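Local coordinates for protein flavin-dependent monooxygenase, oxygenase subunit HsaA (Rhodococcus sp., PDB 2RFQ) that hydroxylates a steroid-derived phenol, 3-HSA, ortho to its hydroxyl group, using reduced FMN and oxygen, during bacterial cholesterol breakdown, at residues F49-L53 with L67-V72; W94-L98 with V228-W233; A292-L297 with Q326-R332; N300-E304 with L318-A322. All blocks are in the same frame, centred on the assembly; numbering follows the deposited sequence.

Contact 1: F49-L53 with L67-V72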
loop_
_atom_site.group_PDB
_atom_site.type_symbol
_atom_site.label_atom_id
_atom_site.label_comp_id
_atom_site.label_asym_id
_atom_site.label_seq_id
_atom_site.Cartn_x
_atom_site.Cartn_y
_atom_site.Cartn_z
ATOM N N PHE A 49 19.061 28.464 -19.294
ATOM C CA PHE A 49 18.199 27.297 -19.174
ATOM C C PHE A 49 17.403 26.967 -20.441
ATOM O O PHE A 49 17.364 25.814 -20.862
ATOM C CB PHE A 49 17.204 27.443 -18.003
ATOM C CG PHE A 49 16.151 26.352 -18.026
ATOM C CD1 PHE A 49 16.485 25.049 -17.616
ATOM C CD2 PHE A 49 14.875 26.604 -18.530
ATOM C CE1 PHE A 49 15.555 24.004 -17.707
ATOM C CE2 PHE A 49 13.915 25.573 -18.603
ATOM C CZ PHE A 49 14.270 24.256 -18.194
ATOM N N PHE A 50 16.731 27.962 -21.015
ATOM C CA PHE A 50 15.866 27.677 -22.173
ATOM C C PHE A 50 16.685 27.240 -23.394
ATOM O O PHE A 50 16.165 26.547 -24.266
ATOM C CB PHE A 50 14.935 28.846 -22.492
ATOM C CG PHE A 50 13.924 29.106 -21.401
ATOM C CD1 PHE A 50 12.939 28.164 -21.124
ATOM C CD2 PHE A 50 14.000 30.262 -20.632
ATOM C CE1 PHE A 50 12.022 28.365 -20.075
ATOM C CE2 PHE A 50 13.079 30.484 -19.571
ATOM C CZ PHE A 50 12.097 29.536 -19.314
ATOM N N ARG A 51 17.965 27.606 -23.409
ATOM C CA ARG A 51 18.852 27.199 -24.509
ATOM C C ARG A 51 19.337 25.752 -24.400
ATOM O O ARG A 51 19.950 25.245 -25.336
ATOM C CB ARG A 51 20.080 28.127 -24.579
ATOM C CG ARG A 51 19.717 29.566 -24.816
ATOM C CD ARG A 51 20.990 30.339 -25.147
ATOM N NE ARG A 51 20.711 31.680 -25.653
ATOM C CZ ARG A 51 20.334 31.975 -26.902
ATOM N NH1 ARG A 51 20.146 31.017 -27.824
ATOM N NH2 ARG A 51 20.142 33.250 -27.231
ATOM N N LEU A 52 19.066 25.086 -23.277
ATOM C CA LEU A 52 19.634 23.756 -23.054
ATOM C C LEU A 52 19.372 22.753 -24.188
ATOM O O LEU A 52 20.316 22.109 -24.639
ATOM C CB LEU A 52 19.200 23.168 -21.714
ATOM C CG LEU A 52 19.968 23.714 -20.510
ATOM C CD1 LEU A 52 19.328 23.180 -19.214
ATOM C CD2 LEU A 52 21.443 23.347 -20.560
ATOM N N LEU A 53 18.117 22.617 -24.627
ATOM C CA LEU A 53 17.812 21.688 -25.735
ATOM C C LEU A 53 17.669 22.394 -27.097
ATOM O O LEU A 53 17.222 21.780 -28.083
ATOM C CB LEU A 53 16.572 20.838 -25.434
ATOM C CG LEU A 53 16.700 19.942 -24.190
ATOM C CD1 LEU A 53 15.411 19.171 -24.012
ATOM C CD2 LEU A 53 17.868 18.959 -24.287
ATOM N N LEU A 67 21.090 16.469 -18.511
ATOM C CA LEU A 67 21.373 17.811 -17.991
ATOM C C LEU A 67 20.084 18.644 -17.958
ATOM O O LEU A 67 19.801 19.309 -16.960
ATOM C CB LEU A 67 22.445 18.499 -18.849
ATOM C CG LEU A 67 22.667 19.988 -18.529
ATOM C CD1 LEU A 67 23.102 20.272 -17.112
ATOM C CD2 LEU A 67 23.691 20.584 -19.489
ATOM N N PHE A 68 19.299 18.573 -19.031
ATOM C CA PHE A 68 18.048 19.324 -19.104
ATOM C C PHE A 68 17.102 18.898 -17.971
ATOM O O PHE A 68 16.566 19.762 -17.242
ATOM C CB PHE A 68 17.354 19.136 -20.459
ATOM C CG PHE A 68 16.013 19.807 -20.527
ATOM C CD1 PHE A 68 15.923 21.186 -20.700
ATOM C CD2 PHE A 68 14.834 19.056 -20.405
ATOM C CE1 PHE A 68 14.675 21.827 -20.752
ATOM C CE2 PHE A 68 13.580 19.696 -20.424
ATOM C CZ PHE A 68 13.506 21.071 -20.604
ATOM N N TYR A 69 16.904 17.581 -17.792
ATOM C CA TYR A 69 15.962 17.143 -16.752
ATOM C C TYR A 69 16.484 17.421 -15.340
ATOM O O TYR A 69 15.692 17.662 -14.422
ATOM C CB TYR A 69 15.545 15.680 -16.924
ATOM C CG TYR A 69 14.817 15.429 -18.216
ATOM C CD1 TYR A 69 13.627 16.096 -18.519
ATOM C CD2 TYR A 69 15.340 14.538 -19.152
ATOM C CE1 TYR A 69 12.961 15.875 -19.734
ATOM C CE2 TYR A 69 14.682 14.292 -20.367
ATOM C CZ TYR A 69 13.495 14.951 -20.641
ATOM O OH TYR A 69 12.864 14.693 -21.851
ATOM N N SER A 70 17.810 17.424 -15.185
ATOM C CA SER A 70 18.454 17.770 -13.904
ATOM C C SER A 70 18.174 19.233 -13.570
ATOM O O SER A 70 17.903 19.569 -12.410
ATOM C CB SER A 70 19.958 17.506 -13.993
ATOM O OG SER A 70 20.160 16.103 -14.132
ATOM N N ALA A 71 18.205 20.086 -14.592
ATOM C CA ALA A 71 17.904 21.526 -14.416
ATOM C C ALA A 71 16.446 21.717 -14.014
ATOM O O ALA A 71 16.123 22.481 -13.091
ATOM C CB ALA A 71 18.227 22.291 -15.689
ATOM N N VAL A 72 15.566 20.977 -14.692
ATOM C CA VAL A 72 14.142 20.978 -14.358
ATOM C C VAL A 72 13.893 20.561 -12.914
ATOM O O VAL A 72 13.158 21.244 -12.178
ATOM C CB VAL A 72 13.362 20.074 -15.316
ATOM C CG1 VAL A 72 11.912 19.865 -14.815
ATOM C CG2 VAL A 72 13.310 20.773 -16.676
#
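Leu-52 N donates to Phe-49 O over 3.0 Å, and this turn sets Phe-49, Leu-52 and Leu-53 against helix 65-76. The join belongs to the helical N-terminal domain of the acyl-CoA dehydrogenase fold and is entirely apolar. Its centre is the Phe-68 ring, gripped on two faces. Leu-53 CD1 sits over one, 3.7 Å from the ring centroid and 18° off the normal, a CH-pi contact; Val-72 CG2, from the same helix, lies over the opposite face toward the rim. Leu-52 CB comes to the ring edge, near its plane. Phe-49 lies nearly parallel to Phe-68 (planes at 21°) but so displaced that little of either ring covers the other; Phe-49 CZ is 3.6 Å from Phe-68 CE1. Because Phe-49 CG is anti to the backbone N (chi1 170°), its ring is carried to the helix, where Ala-71 CB abuts its edge 3.8 Å from Phe-49 CE1. A serine in place of Phe-68 would probably open a gap between Leu-53 and Val-72 and leave the Phe-49 rim without its aromatic neighbour. Beyond the rings, Leu-52 crosses Leu-67 at about a right angle, Leu-52 CD2 meeting Leu-67 CD2 at 3.7 Å.

Contact 2: W94-L98 with V228-W233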
loop_
_atom_site.group_PDB
_atom_site.type_symbol
_atom_site.label_atom_id
_atom_site.label_comp_id
_atom_site.label_asym_id
_atom_site.label_seq_id
_atom_site.Cartn_x
_atom_site.Cartn_y
_atom_site.Cartn_z
ATOM N N TRP A 94 13.428 21.837 -28.059
ATOM C CA TRP A 94 13.785 20.544 -28.623
ATOM C C TRP A 94 12.806 20.209 -29.769
ATOM O O TRP A 94 13.211 19.820 -30.868
ATOM C CB TRP A 94 13.732 19.461 -27.518
ATOM C CG TRP A 94 14.052 18.052 -27.983
ATOM C CD1 TRP A 94 15.275 17.426 -27.938
ATOM C CD2 TRP A 94 13.134 17.100 -28.552
ATOM N NE1 TRP A 94 15.179 16.147 -28.473
ATOM C CE2 TRP A 94 13.875 15.920 -28.836
ATOM C CE3 TRP A 94 11.761 17.123 -28.834
ATOM C CZ2 TRP A 94 13.295 14.789 -29.393
ATOM C CZ3 TRP A 94 11.176 15.964 -29.418
ATOM C CH2 TRP A 94 11.950 14.835 -29.685
ATOM N N HIS A 95 11.514 20.351 -29.505
ATOM C CA HIS A 95 10.496 20.021 -30.519
ATOM C C HIS A 95 10.677 20.876 -31.777
ATOM O O HIS A 95 10.639 20.353 -32.902
ATOM C CB HIS A 95 9.080 20.209 -29.937
ATOM C CG HIS A 95 7.987 19.640 -30.801
ATOM N ND1 HIS A 95 6.654 19.823 -30.511
ATOM C CD2 HIS A 95 8.028 18.885 -31.930
ATOM C CE1 HIS A 95 5.912 19.212 -31.424
ATOM N NE2 HIS A 95 6.721 18.620 -32.288
ATOM N N LEU A 96 10.930 22.175 -31.604
ATOM C CA LEU A 96 11.078 23.042 -32.770
ATOM C C LEU A 96 12.279 22.666 -33.643
ATOM O O LEU A 96 12.264 22.897 -34.846
ATOM C CB LEU A 96 11.157 24.514 -32.358
ATOM C CG LEU A 96 11.058 25.521 -33.511
ATOM C CD1 LEU A 96 9.744 25.405 -34.267
ATOM C CD2 LEU A 96 11.275 26.969 -33.024
ATOM N N ALA A 97 13.321 22.099 -33.037
ATOM C CA ALA A 97 14.502 21.632 -33.773
ATOM C C ALA A 97 14.152 20.599 -34.842
ATOM O O ALA A 97 14.941 20.371 -35.753
ATOM C CB ALA A 97 15.505 21.031 -32.804
ATOM N N LEU A 98 12.984 19.958 -34.685
ATOM C CA LEU A 98 12.538 18.913 -35.596
ATOM C C LEU A 98 11.714 19.476 -36.751
ATOM O O LEU A 98 11.580 18.819 -37.789
ATOM C CB LEU A 98 11.747 17.822 -34.855
ATOM C CG LEU A 98 12.416 17.153 -33.643
ATOM C CD1 LEU A 98 11.427 16.240 -32.914
ATOM C CD2 LEU A 98 13.608 16.360 -34.099
ATOM N N VAL A 228 20.755 14.248 -29.414
ATOM C CA VAL A 228 19.584 14.487 -28.562
ATOM C C VAL A 228 18.282 14.582 -29.394
ATOM O O VAL A 228 17.203 14.206 -28.905
ATOM C CB VAL A 228 19.767 15.733 -27.643
ATOM C CG1 VAL A 228 19.786 17.037 -28.458
ATOM C CG2 VAL A 228 18.666 15.779 -26.577
ATOM N N TYR A 229 18.379 15.038 -30.652
ATOM C CA TYR A 229 17.158 15.216 -31.470
ATOM C C TYR A 229 16.633 13.900 -32.055
ATOM O O TYR A 229 15.563 13.890 -32.675
ATOM C CB TYR A 229 17.332 16.308 -32.553
ATOM C CG TYR A 229 17.755 17.605 -31.932
ATOM C CD1 TYR A 229 16.925 18.248 -30.996
ATOM C CD2 TYR A 229 19.004 18.164 -32.204
ATOM C CE1 TYR A 229 17.326 19.409 -30.332
ATOM C CE2 TYR A 229 19.407 19.330 -31.582
ATOM C CZ TYR A 229 18.568 19.958 -30.655
ATOM O OH TYR A 229 18.962 21.100 -30.014
ATOM N N LYS A 230 17.358 12.797 -31.832
ATOM C CA LYS A 230 16.906 11.475 -32.283
ATOM C C LYS A 230 16.221 10.721 -31.129
ATOM O O LYS A 230 15.801 9.564 -31.290
ATOM C CB LYS A 230 18.072 10.680 -32.863
ATOM C CG LYS A 230 18.604 11.357 -34.111
ATOM C CD LYS A 230 19.753 10.593 -34.736
ATOM C CE LYS A 230 20.100 11.220 -36.095
ATOM N NZ LYS A 230 20.812 12.535 -35.972
HETATM N N MSE A 231 16.139 11.370 -29.965
HETATM C CA MSE A 231 15.445 10.758 -28.822
HETATM C C MSE A 231 13.951 10.601 -29.123
HETATM O O MSE A 231 13.376 11.463 -29.763
HETATM C CB MSE A 231 15.615 11.607 -27.558
HETATM C CG MSE A 231 17.045 11.655 -27.067
HETATM SE SE MSE A 231 17.478 10.066 -25.987
HETATM C CE MSE A 231 16.346 10.471 -24.414
ATOM N N PRO A 232 13.332 9.503 -28.645
ATOM C CA PRO A 232 11.910 9.285 -28.891
ATOM C C PRO A 232 11.021 10.249 -28.114
ATOM O O PRO A 232 11.252 10.466 -26.924
ATOM C CB PRO A 232 11.689 7.821 -28.440
ATOM C CG PRO A 232 12.726 7.574 -27.421
ATOM C CD PRO A 232 13.943 8.389 -27.896
ATOM N N TRP A 233 10.028 10.830 -28.800
ATOM C CA TRP A 233 9.042 11.698 -28.144
ATOM C C TRP A 233 8.376 11.008 -26.956
ATOM O O TRP A 233 8.082 11.672 -25.948
ATOM C CB TRP A 233 7.973 12.119 -29.162
ATOM C CG TRP A 233 6.939 13.118 -28.659
ATOM C CD1 TRP A 233 5.593 12.914 -28.585
ATOM C CD2 TRP A 233 7.159 14.480 -28.228
ATOM N NE1 TRP A 233 4.963 14.044 -28.122
ATOM C CE2 TRP A 233 5.893 15.022 -27.901
ATOM C CE3 TRP A 233 8.291 15.286 -28.084
ATOM C CZ2 TRP A 233 5.726 16.338 -27.452
ATOM C CZ3 TRP A 233 8.130 16.605 -27.608
ATOM C CH2 TRP A 233 6.850 17.115 -27.307
#
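Trp-94 and Tyr-229 make the closest backbone approach, with CA atoms 6.9 Å apart, where residues 94-96 of helix 80-96 face the 3-10 segment that runs through 228-230. Trp-94 CG is anti to the backbone N (chi1 179°), which carries the indole out to Val-228 O, and Trp-94 NE1 donates to Val-228 O over 2.8 Å, almost straight at 173°. The acceptor lies in the indole plane, yet the donor stands above the carbonyl plane. Met-231 N reaches the same oxygen from the opposite face, so two N-H groups hold it. Met-231 O lies at the indole edge, 3.3 Å from Trp-94 CZ2. Trp-94, His-95, Tyr-229 and Trp-233 form an aromatic cluster at the N-terminal end of helix 233-266, for which Pro-232 occupies the N-cap position. Trp-94 and Trp-233 touch at the rims of their six-membered rings, planes 18° apart and without stacking, Trp-94 CZ3 being 3.2 Å from Trp-233 CE3. Trp-233 also meets the His-95 ring obliquely. His-95 ND1 is hydrogen-bonded to the OH of Tyr-120, a probable FMN-site residue, which places the cluster beside the likely flavin pocket. Tyr-229 is sandwiched: Ala-97 CB lies over one face, 3.8 Å from the ring centroid, and Val-228 CG1 covers the centre of the opposite one. Leu-98 CD2 touches Tyr-229 O at 3.5 Å, while Tyr-229 OH is hydrogen-bonded to Leu-53 O.

Contact 3: A292-L297 with Q326-R332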
loop_
_atom_site.group_PDB
_atom_site.type_symbol
_atom_site.label_atom_id
_atom_site.label_comp_id
_atom_site.label_asym_id
_atom_site.label_seq_id
_atom_site.Cartn_x
_atom_site.Cartn_y
_atom_site.Cartn_z
ATOM N N ALA A 292 14.674 6.647 -5.902
ATOM C CA ALA A 292 14.415 5.582 -6.883
ATOM C C ALA A 292 13.761 6.160 -8.146
ATOM O O ALA A 292 14.128 5.806 -9.279
ATOM C CB ALA A 292 13.534 4.502 -6.277
ATOM N N ALA A 293 12.783 7.041 -7.933
ATOM C CA ALA A 293 12.102 7.726 -9.039
ATOM C C ALA A 293 13.115 8.419 -9.935
ATOM O O ALA A 293 13.101 8.230 -11.141
ATOM C CB ALA A 293 11.097 8.732 -8.501
ATOM N N TRP A 294 13.995 9.215 -9.346
ATOM C CA TRP A 294 15.011 9.917 -10.122
ATOM C C TRP A 294 16.002 8.970 -10.821
ATOM O O TRP A 294 16.328 9.163 -11.984
ATOM C CB TRP A 294 15.752 10.923 -9.245
ATOM C CG TRP A 294 16.783 11.672 -10.044
ATOM C CD1 TRP A 294 18.147 11.547 -9.951
ATOM C CD2 TRP A 294 16.533 12.598 -11.112
ATOM N NE1 TRP A 294 18.763 12.363 -10.890
ATOM C CE2 TRP A 294 17.798 13.014 -11.610
ATOM C CE3 TRP A 294 15.356 13.117 -11.696
ATOM C CZ2 TRP A 294 17.930 13.943 -12.661
ATOM C CZ3 TRP A 294 15.490 14.058 -12.745
ATOM C CH2 TRP A 294 16.778 14.444 -13.212
ATOM N N ARG A 295 16.462 7.942 -10.111
ATOM C CA ARG A 295 17.404 6.977 -10.713
ATOM C C ARG A 295 16.823 6.350 -11.960
ATOM O O ARG A 295 17.501 6.263 -12.975
ATOM C CB ARG A 295 17.771 5.893 -9.719
ATOM C CG ARG A 295 18.813 6.340 -8.695
ATOM C CD ARG A 295 19.200 5.145 -7.849
ATOM N NE ARG A 295 20.026 5.513 -6.693
ATOM C CZ ARG A 295 21.356 5.620 -6.737
ATOM N NH1 ARG A 295 22.034 5.364 -7.860
ATOM N NH2 ARG A 295 22.027 5.987 -5.652
ATOM N N GLN A 296 15.554 5.943 -11.894
ATOM C CA GLN A 296 14.931 5.339 -13.092
ATOM C C GLN A 296 14.635 6.368 -14.179
ATOM O O GLN A 296 14.914 6.136 -15.374
ATOM C CB GLN A 296 13.655 4.601 -12.700
ATOM C CG GLN A 296 13.974 3.438 -11.769
ATOM C CD GLN A 296 12.786 2.543 -11.519
ATOM O OE1 GLN A 296 11.724 3.005 -11.069
ATOM N NE2 GLN A 296 12.951 1.240 -11.820
ATOM N N LEU A 297 14.070 7.507 -13.779
ATOM C CA LEU A 297 13.692 8.517 -14.760
ATOM C C LEU A 297 14.901 9.039 -15.528
ATOM O O LEU A 297 14.888 9.095 -16.756
ATOM C CB LEU A 297 12.950 9.674 -14.070
ATOM C CG LEU A 297 12.266 10.643 -15.033
ATOM C CD1 LEU A 297 10.981 10.014 -15.634
ATOM C CD2 LEU A 297 11.918 11.889 -14.274
ATOM N N GLN A 326 8.627 5.927 -15.889
ATOM C CA GLN A 326 8.315 7.350 -15.901
ATOM C C GLN A 326 6.971 7.635 -15.214
ATOM O O GLN A 326 6.883 8.472 -14.296
ATOM C CB GLN A 326 8.370 7.920 -17.326
ATOM C CG GLN A 326 7.725 9.306 -17.436
ATOM C CD GLN A 326 6.305 9.206 -17.914
ATOM O OE1 GLN A 326 6.003 8.398 -18.799
ATOM N NE2 GLN A 326 5.409 10.032 -17.341
ATOM N N VAL A 327 5.922 6.920 -15.614
ATOM C CA VAL A 327 4.667 7.071 -14.867
ATOM C C VAL A 327 4.873 6.670 -13.393
ATOM O O VAL A 327 4.342 7.310 -12.472
ATOM C CB VAL A 327 3.473 6.312 -15.506
ATOM C CG1 VAL A 327 3.252 6.780 -16.963
ATOM C CG2 VAL A 327 3.661 4.797 -15.432
ATOM N N ARG A 328 5.680 5.638 -13.171
ATOM C CA ARG A 328 5.902 5.204 -11.784
ATOM C C ARG A 328 6.666 6.246 -10.969
ATOM O O ARG A 328 6.404 6.390 -9.778
ATOM C CB ARG A 328 6.609 3.853 -11.724
ATOM C CG ARG A 328 6.316 3.121 -10.383
ATOM C CD ARG A 328 6.445 1.581 -10.574
ATOM N NE ARG A 328 6.129 0.769 -9.389
ATOM C CZ ARG A 328 4.892 0.525 -8.956
ATOM N NH1 ARG A 328 3.827 1.042 -9.590
ATOM N NH2 ARG A 328 4.694 -0.241 -7.885
ATOM N N ALA A 329 7.601 6.960 -11.603
ATOM C CA ALA A 329 8.383 7.992 -10.920
ATOM C C ALA A 329 7.443 9.090 -10.409
ATOM O O ALA A 329 7.568 9.549 -9.263
ATOM C CB ALA A 329 9.397 8.579 -11.864
ATOM N N THR A 330 6.484 9.490 -11.246
ATOM C CA THR A 330 5.452 10.443 -10.800
ATOM C C THR A 330 4.721 9.887 -9.576
ATOM O O THR A 330 4.564 10.577 -8.573
ATOM C CB THR A 330 4.465 10.735 -11.937
ATOM O OG1 THR A 330 5.176 11.510 -12.920
ATOM C CG2 THR A 330 3.223 11.507 -11.423
ATOM N N GLY A 331 4.312 8.627 -9.662
ATOM C CA GLY A 331 3.625 7.967 -8.541
ATOM C C GLY A 331 4.459 7.930 -7.271
ATOM O O GLY A 331 3.941 8.225 -6.186
ATOM N N ARG A 332 5.746 7.571 -7.395
ATOM C CA ARG A 332 6.639 7.521 -6.227
ATOM C C ARG A 332 6.800 8.920 -5.605
ATOM O O ARG A 332 6.828 9.079 -4.384
ATOM C CB ARG A 332 8.023 7.004 -6.631
ATOM C CG ARG A 332 8.049 5.535 -7.105
ATOM C CD ARG A 332 9.504 5.064 -7.224
ATOM N NE ARG A 332 9.655 4.064 -8.289
ATOM C CZ ARG A 332 9.459 2.748 -8.146
ATOM N NH1 ARG A 332 9.644 1.933 -9.184
ATOM N NH2 ARG A 332 9.040 2.249 -6.988
HETATM O O HOH W 1 10.208 5.245 -10.958
#
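Ala-293 and Ala-329 mark the tight half of this contact, their CA atoms 4.2 Å apart. It pairs antiparallel helices in the C-terminal bundle of the acyl-CoA dehydrogenase fold, the segment axes 8.7 Å apart with directions at 162°. Small side chains allow this approach: Ala-293 CB reaches Ala-329 CB at 3.8 Å. Leu-297 extends the apolar strip, laying CD1 against the aliphatic CB and CG of Gln-326. The other half is polar, contains an ordered water and faces the second subunit. Gln-296, its CG anti to the carbonyl carbon (chi1 -64°) and its chain extended beyond, brings OE1 to the Arg-332 guanidinium. Arg-332 NH1 donates to Gln-296 OE1 over 3.0 Å, a bond bent to 140° with the oxygen tilted from the guanidinium plane. Water 1 donates to Gln-296 OE1 and accepts from Arg-332 NE. Arg-332 NH2 forms a salt bridge with Asp-289 of the second subunit, and Gln-296 NE2 bonds Asp-291 and Ser-288 O there. A methionine at Arg-332 would probably deprive Gln-296 OE1 of its direct donor and break the salt bridge to Asp-289 of the second subunit, which Arg-328 also contacts. Arg-328 CG covers one face of the Arg-332 guanidinium, 3.7 Å above the plane.

Contact 4: N300-E304 with L318-A322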
loop_
_atom_site.group_PDB
_atom_site.type_symbol
_atom_site.label_atom_id
_atom_site.label_comp_id
_atom_site.label_asym_id
_atom_site.label_seq_id
_atom_site.Cartn_x
_atom_site.Cartn_y
_atom_site.Cartn_z
ATOM N N ASN A 300 16.826 5.791 -17.540
ATOM C CA ASN A 300 16.313 5.386 -18.839
ATOM C C ASN A 300 16.671 6.418 -19.915
ATOM O O ASN A 300 17.022 6.055 -21.026
ATOM C CB ASN A 300 14.799 5.161 -18.768
ATOM C CG ASN A 300 14.422 3.955 -17.944
ATOM O OD1 ASN A 300 13.427 3.998 -17.174
ATOM N ND2 ASN A 300 15.160 2.860 -18.104
ATOM N N VAL A 301 16.579 7.706 -19.565
ATOM C CA VAL A 301 16.991 8.757 -20.505
ATOM C C VAL A 301 18.480 8.590 -20.860
ATOM O O VAL A 301 18.858 8.620 -22.034
ATOM C CB VAL A 301 16.702 10.167 -19.941
ATOM C CG1 VAL A 301 17.435 11.209 -20.761
ATOM C CG2 VAL A 301 15.186 10.441 -20.004
ATOM N N ALA A 302 19.308 8.402 -19.837
ATOM C CA ALA A 302 20.759 8.217 -20.074
ATOM C C ALA A 302 21.064 7.008 -20.999
ATOM O O ALA A 302 21.931 7.078 -21.895
ATOM C CB ALA A 302 21.497 8.087 -18.727
ATOM N N ASP A 303 20.359 5.906 -20.777
ATOM C CA ASP A 303 20.555 4.697 -21.579
ATOM C C ASP A 303 20.148 4.925 -23.021
ATOM O O ASP A 303 20.873 4.540 -23.953
ATOM C CB ASP A 303 19.780 3.530 -20.968
ATOM C CG ASP A 303 20.406 3.019 -19.671
ATOM O OD1 ASP A 303 21.462 3.530 -19.239
ATOM O OD2 ASP A 303 19.851 2.060 -19.114
ATOM N N GLU A 304 19.000 5.573 -23.236
ATOM C CA GLU A 304 18.596 5.878 -24.613
ATOM C C GLU A 304 19.655 6.751 -25.289
ATOM O O GLU A 304 20.078 6.486 -26.420
ATOM C CB GLU A 304 17.233 6.576 -24.658
ATOM C CG GLU A 304 16.073 5.749 -24.053
ATOM C CD GLU A 304 14.728 6.408 -24.210
ATOM O OE1 GLU A 304 14.664 7.566 -24.673
ATOM O OE2 GLU A 304 13.712 5.757 -23.849
ATOM N N LEU A 318 13.420 -0.766 -24.552
ATOM C CA LEU A 318 13.859 0.327 -23.688
ATOM C C LEU A 318 12.830 1.464 -23.629
ATOM O O LEU A 318 12.575 2.022 -22.555
ATOM C CB LEU A 318 15.231 0.833 -24.147
ATOM C CG LEU A 318 15.829 2.034 -23.414
ATOM C CD1 LEU A 318 15.853 1.872 -21.899
ATOM C CD2 LEU A 318 17.250 2.319 -23.965
ATOM N N ARG A 319 12.241 1.793 -24.776
ATOM C CA ARG A 319 11.185 2.809 -24.807
ATOM C C ARG A 319 10.022 2.378 -23.908
ATOM O O ARG A 319 9.425 3.211 -23.224
ATOM C CB ARG A 319 10.714 3.049 -26.244
ATOM C CG ARG A 319 11.725 3.908 -27.022
ATOM C CD ARG A 319 11.508 3.803 -28.513
ATOM N NE ARG A 319 10.195 4.279 -28.910
ATOM C CZ ARG A 319 9.676 4.132 -30.130
ATOM N NH1 ARG A 319 10.374 3.519 -31.097
ATOM N NH2 ARG A 319 8.451 4.601 -30.401
ATOM N N LEU A 320 9.727 1.071 -23.895
ATOM C CA LEU A 320 8.663 0.555 -23.016
ATOM C C LEU A 320 9.042 0.664 -21.542
ATOM O O LEU A 320 8.220 1.092 -20.696
ATOM C CB LEU A 320 8.330 -0.912 -23.357
ATOM C CG LEU A 320 7.613 -1.102 -24.694
ATOM C CD1 LEU A 320 7.642 -2.589 -25.107
ATOM C CD2 LEU A 320 6.176 -0.598 -24.634
ATOM N N ARG A 321 10.290 0.290 -21.218
ATOM C CA ARG A 321 10.770 0.444 -19.831
ATOM C C ARG A 321 10.742 1.912 -19.383
ATOM O O ARG A 321 10.404 2.214 -18.230
ATOM C CB ARG A 321 12.186 -0.124 -19.631
ATOM C CG ARG A 321 12.170 -1.637 -19.539
ATOM C CD ARG A 321 13.509 -2.179 -19.078
ATOM N NE ARG A 321 14.478 -2.137 -20.159
ATOM C CZ ARG A 321 15.585 -1.416 -20.186
ATOM N NH1 ARG A 321 15.917 -0.628 -19.159
ATOM N NH2 ARG A 321 16.381 -1.505 -21.252
ATOM N N ALA A 322 11.100 2.811 -20.296
ATOM C CA ALA A 322 11.112 4.237 -20.008
ATOM C C ALA A 322 9.728 4.698 -19.592
ATOM O O ALA A 322 9.564 5.334 -18.565
ATOM C CB ALA A 322 11.635 5.036 -21.216
HETATM O O HOH W 2 19.177 -0.217 -20.845
HETATM O O HOH W 3 17.419 1.391 -18.427
#
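Arg-321 and Asn-300 bring their flat groups together without stacking, the guanidinium and amide planes 68° apart. At the guanidinium edge, in its plane, lie waters 2 and 3, both of which donate to Asp-303 OD2. Water 3 is held closely, 2.6 Å from Asp-303 OD2 and 2.6 Å from Arg-321 NH1, from which it accepts; water 2 accepts from Arg-321 NH2 over a longer 3.1 Å. The carboxylate and the guanidinium are thus a water-separated pair, Asp-303 OD2 and Arg-321 NH1 standing 4.8 Å apart. Arg-321 NE has a direct salt bridge to Glu-317, which probably helps to set the guanidinium's orientation. Away from the waters, aliphatic atoms carry the packing. Leu-318 CG is anti to the backbone N (chi1 177°), which sends the branch across to helix 277-309, where Leu-318 CD2 meets Glu-304 CG at 3.6 Å. The buried carboxylate of Glu-304 passes on to Ala-322 CB, 3.4 Å from Glu-304 OE2, and that oxygen is hydrogen-bonded to Thr-235 OG1. Asn-300 CB rests on Ala-322. The segments form an antiparallel helix pair, with axes 10.0 Å apart and directions at 161°. Arg-295 of the second subunit packs on Asn-300 and Asp-303; on other sides Val-301 lies against helices 65-76 and 233-266, and Leu-320 against helix 373-384.

In the fold
From the N terminus, contact 1 comes first, closing the short loop between residues 53 and 67 within the N-terminal helical domain. Contact 2 opens after it and spans 129 residues, including all of the beta strands, so the chain returns from the sheet region to helix 80-96 just before helix 233-266. Contacts 1 and 2 adjoin through Leu-53. Later, helices 277-309 and 316-344 form a hairpin: contact 4 clasps it near the turn and contact 3 farther along, so 4 nests within 3, and none of the four cross. Tyr-69 against Trp-294 and Val-301 ties contact 1 to this hairpin, Met-231 and Pro-232 against Glu-304 tie contact 2, and contacts 3 and 4 both meet the second subunit.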